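PDB 4A39: metallo-carboxypeptidase from Pseudomonas aeruginosa, which probably removes C-terminal amino acids from peptides or proteins as a zinc-dependent carboxypeptidase of the M14 family. Local coordinates for residues G236-L239 and N240-W243. Residues are numbered along the deposited sequence; the frame is centred on the assembly and turned at random.
Sequences GQDL and NRAW. With GEM ((2-guanidinoethylmercapto)succinic acid), chain D.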
ATOM      1  N   GLY A 236      -0.219 -14.825 -11.293  1.00  7.43           N
ATOM      2  CA  GLY A 236      -1.606 -14.916 -10.869  1.00  8.13           C
ATOM      3  C   GLY A 236      -1.816 -15.337  -9.425  1.00  7.43           C
ATOM      4  O   GLY A 236      -2.922 -15.721  -9.043  1.00  9.21           O
ATOM      5  N   GLN A 237      -0.760 -15.256  -8.620  1.00  7.48           N
ATOM      6  CA  GLN A 237      -0.830 -15.632  -7.211  1.00  6.68           C
ATOM      7  C   GLN A 237      -1.051 -14.432  -6.291  1.00  6.74           C
ATOM      8  O   GLN A 237      -0.437 -13.384  -6.478  1.00  6.32           O
ATOM      9  CB  GLN A 237       0.472 -16.344  -6.809  1.00  7.38           C
ATOM     10  CG  GLN A 237       0.602 -16.683  -5.325  1.00 10.27           C
ATOM     11  CD  GLN A 237      -0.457 -17.658  -4.855  1.00 11.23           C
ATOM     12  OE1 GLN A 237      -0.717 -18.666  -5.513  1.00 12.29           O
ATOM     13  NE2 GLN A 237      -1.068 -17.369  -3.710  1.00 11.15           N
ATOM     14  N   ASP A 238      -1.956 -14.581  -5.324  1.00  6.74           N
ATOM     15  CA  ASP A 238      -2.211 -13.532  -4.334  1.00  7.04           C
ATOM     16  C   ASP A 238      -1.062 -13.734  -3.348  1.00  5.98           C
ATOM     17  O   ASP A 238      -1.059 -14.703  -2.589  1.00  7.25           O
ATOM     18  CB  ASP A 238      -3.546 -13.773  -3.617  1.00  6.44           C
ATOM     19  CG  ASP A 238      -3.874 -12.690  -2.591  1.00  6.06           C
ATOM     20  OD1 ASP A 238      -2.939 -12.055  -2.058  1.00  5.92           O
ATOM     21  OD2 ASP A 238      -5.073 -12.484  -2.303  1.00  7.80           O
ATOM     22  N   LEU A 239      -0.085 -12.832  -3.363  1.00  5.66           N
ATOM     23  CA  LEU A 239       1.070 -12.973  -2.486  1.00  6.43           C
ATOM     24  C   LEU A 239       0.723 -13.052  -1.006  1.00  4.61           C
ATOM     25  O   LEU A 239       1.421 -13.722  -0.239  1.00  4.91           O
ATOM     26  CB  LEU A 239       2.072 -11.838  -2.733  1.00  6.04           C
ATOM     27  CG  LEU A 239       2.772 -11.848  -4.097  1.00  7.18           C
ATOM     28  CD1 LEU A 239       3.819 -10.741  -4.132  1.00  6.34           C
ATOM     29  CD2 LEU A 239       3.435 -13.197  -4.337  1.00  7.72           C
ATOM     30  N   ASN A 240      -0.355 -12.397  -0.586  1.00  5.68           N
ATOM     31  CA  ASN A 240      -0.680 -12.468   0.825  1.00  5.47           C
ATOM     32  C   ASN A 240      -1.493 -13.693   1.222  1.00  6.87           C
ATOM     33  O   ASN A 240      -2.172 -13.697   2.252  1.00  6.30           O
ATOM     34  CB  ASN A 240      -1.361 -11.192   1.313  1.00  5.38           C
ATOM     35  CG  ASN A 240      -1.106 -10.955   2.785  1.00  6.34           C
ATOM     36  OD1 ASN A 240      -0.013 -11.240   3.280  1.00  5.87           O
ATOM     37  ND2 ASN A 240      -2.097 -10.438   3.491  1.00  7.23           N
ATOM     38  N   ARG A 241      -1.418 -14.727   0.391  1.00  6.99           N
ATOM     39  CA  ARG A 241      -2.068 -16.004   0.666  1.00  6.58           C
ATOM     40  C   ARG A 241      -1.013 -17.079   0.391  1.00  6.91           C
ATOM     41  O   ARG A 241      -1.321 -18.269   0.349  1.00  6.96           O
ATOM     42  CB  ARG A 241      -3.274 -16.231  -0.253  1.00  6.51           C
ATOM     43  CG  ARG A 241      -4.438 -15.280  -0.020  1.00  7.61           C
ATOM     44  CD  ARG A 241      -5.083 -15.497   1.337  1.00  7.07           C
ATOM     45  NE  ARG A 241      -6.230 -14.611   1.516  1.00  8.47           N
ATOM     46  CZ  ARG A 241      -6.135 -13.305   1.748  1.00  9.54           C
ATOM     47  NH1 ARG A 241      -4.944 -12.726   1.845  1.00  9.35           N
ATOM     48  NH2 ARG A 241      -7.234 -12.567   1.858  1.00  9.52           N
ATOM     49  N   ALA A 242       0.236 -16.645   0.212  1.00  6.15           N
ATOM     50  CA  ALA A 242       1.328 -17.570  -0.093  1.00  6.57           C
ATOM     51  C   ALA A 242       2.360 -17.728   1.012  1.00  7.87           C
ATOM     52  O   ALA A 242       3.426 -18.299   0.784  1.00  8.08           O
ATOM     53  CB  ALA A 242       2.029 -17.129  -1.374  1.00  8.89           C
ATOM     54  N   TRP A 243       2.055 -17.254   2.214  1.00  7.85           N
ATOM     55  CA  TRP A 243       3.037 -17.352   3.283  1.00  6.58           C
ATOM     56  C   TRP A 243       3.145 -18.701   3.979  1.00  8.32           C
ATOM     57  O   TRP A 243       4.171 -19.011   4.582  1.00  7.21           O
ATOM     58  CB  TRP A 243       2.811 -16.226   4.290  1.00  5.85           C
ATOM     59  CG  TRP A 243       3.141 -14.900   3.678  1.00  4.73           C
ATOM     60  CD1 TRP A 243       2.429 -14.243   2.714  1.00  5.98           C
ATOM     61  CD2 TRP A 243       4.315 -14.112   3.916  1.00  4.73           C
ATOM     62  NE1 TRP A 243       3.088 -13.098   2.334  1.00  4.74           N
ATOM     63  CE2 TRP A 243       4.248 -12.992   3.055  1.00  5.00           C
ATOM     64  CE3 TRP A 243       5.417 -14.243   4.771  1.00  5.99           C
ATOM     65  CZ2 TRP A 243       5.240 -12.011   3.022  1.00  5.03           C
ATOM     66  CZ3 TRP A 243       6.407 -13.264   4.739  1.00  5.10           C
ATOM     67  CH2 TRP A 243       6.311 -12.164   3.870  1.00  4.72           C
TER
HETATM   68  C8  GEM D1377      -5.905  -8.321   3.748  1.00 20.65           C
HETATM   69  S7  GEM D1377      -4.305  -7.886   4.522  1.00 27.79           S
HETATM   70  C6  GEM D1377      -4.625  -8.384   6.254  1.00 21.99           C
HETATM   71  C5  GEM D1377      -6.091  -8.286   6.686  1.00 19.59           C
HETATM   72  N3  GEM D1377      -6.889  -9.337   6.039  1.00 18.95           N
HETATM   73  C1  GEM D1377      -7.447 -10.289   6.784  1.00 17.79           C
HETATM   74  N4  GEM D1377      -7.263 -10.283   8.102  1.00 18.93           N
HETATM   75  N2  GEM D1377      -8.175 -11.249   6.223  1.00 18.70           N
HETATM   76  C9  GEM D1377      -5.725  -9.330   2.612  1.00 19.23           C
HETATM   77  O14 GEM D1377      -4.579  -9.799   2.427  1.00 16.11           O
HETATM   78  O15 GEM D1377      -6.743  -9.612   1.947  1.00 18.70           O
HETATM   79  C10 GEM D1377      -6.630  -7.069   3.250  1.00 17.72           C
HETATM   80  C11 GEM D1377      -5.827  -6.335   2.173  1.00 15.49           C
HETATM   81  O12 GEM D1377      -5.623  -5.112   2.339  1.00  9.14           O
HETATM   82  O13 GEM D1377      -5.449  -7.011   1.194  1.00 12.44           O
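The carbonyl oxygen of Asp-238 is gripped on opposite faces of its plane, by Gln-237 NE2 at 2.9 Å and by the backbone N of Arg-241 at 3.0 Å; OE1 of the same Gln-237 amide accepts from Arg-250. The bond from Arg-241 N closes a beta turn, and the Asp-238 carboxylate lays an Asx turn over it: with CG anti to the backbone N (chi1 -179°), OD1 takes the N-H of Asn-240 at 3.0 Å, on its anti side. A further turn follows, Ala-242 N bonding Leu-239 O at 3.2 Å. The turns lie in the loop before helix 252-264 and present Asn-240 and Arg-241 to the inhibitor, consistent with the Asn-Arg pair that grips the substrate C-terminal carboxylate in M14 relatives. One carboxylate of GEM is held by three nearly straight bonds: Asn-240 ND2 reaches O14 at 2.8 Å, while Arg-241 NH1 and NH2 meet O14 and O15 edge-on. NH1 also donates to Asn-240 O, which helps fix the rotation of the guanidinium. Asp-238 OD1 also bonds NE2 of the zinc ligand His-180, and OD2 makes a salt bridge to Arg-231, itself bonded to GEM. Asp-238 and Arg-241 cross obliquely, carboxylate and guanidinium planes 34° apart; their opposite charges lie beyond salt-bridge range, Asp-238 OD2 sitting well out of the guanidinium plane, 4.2 Å from Arg-241 NH1.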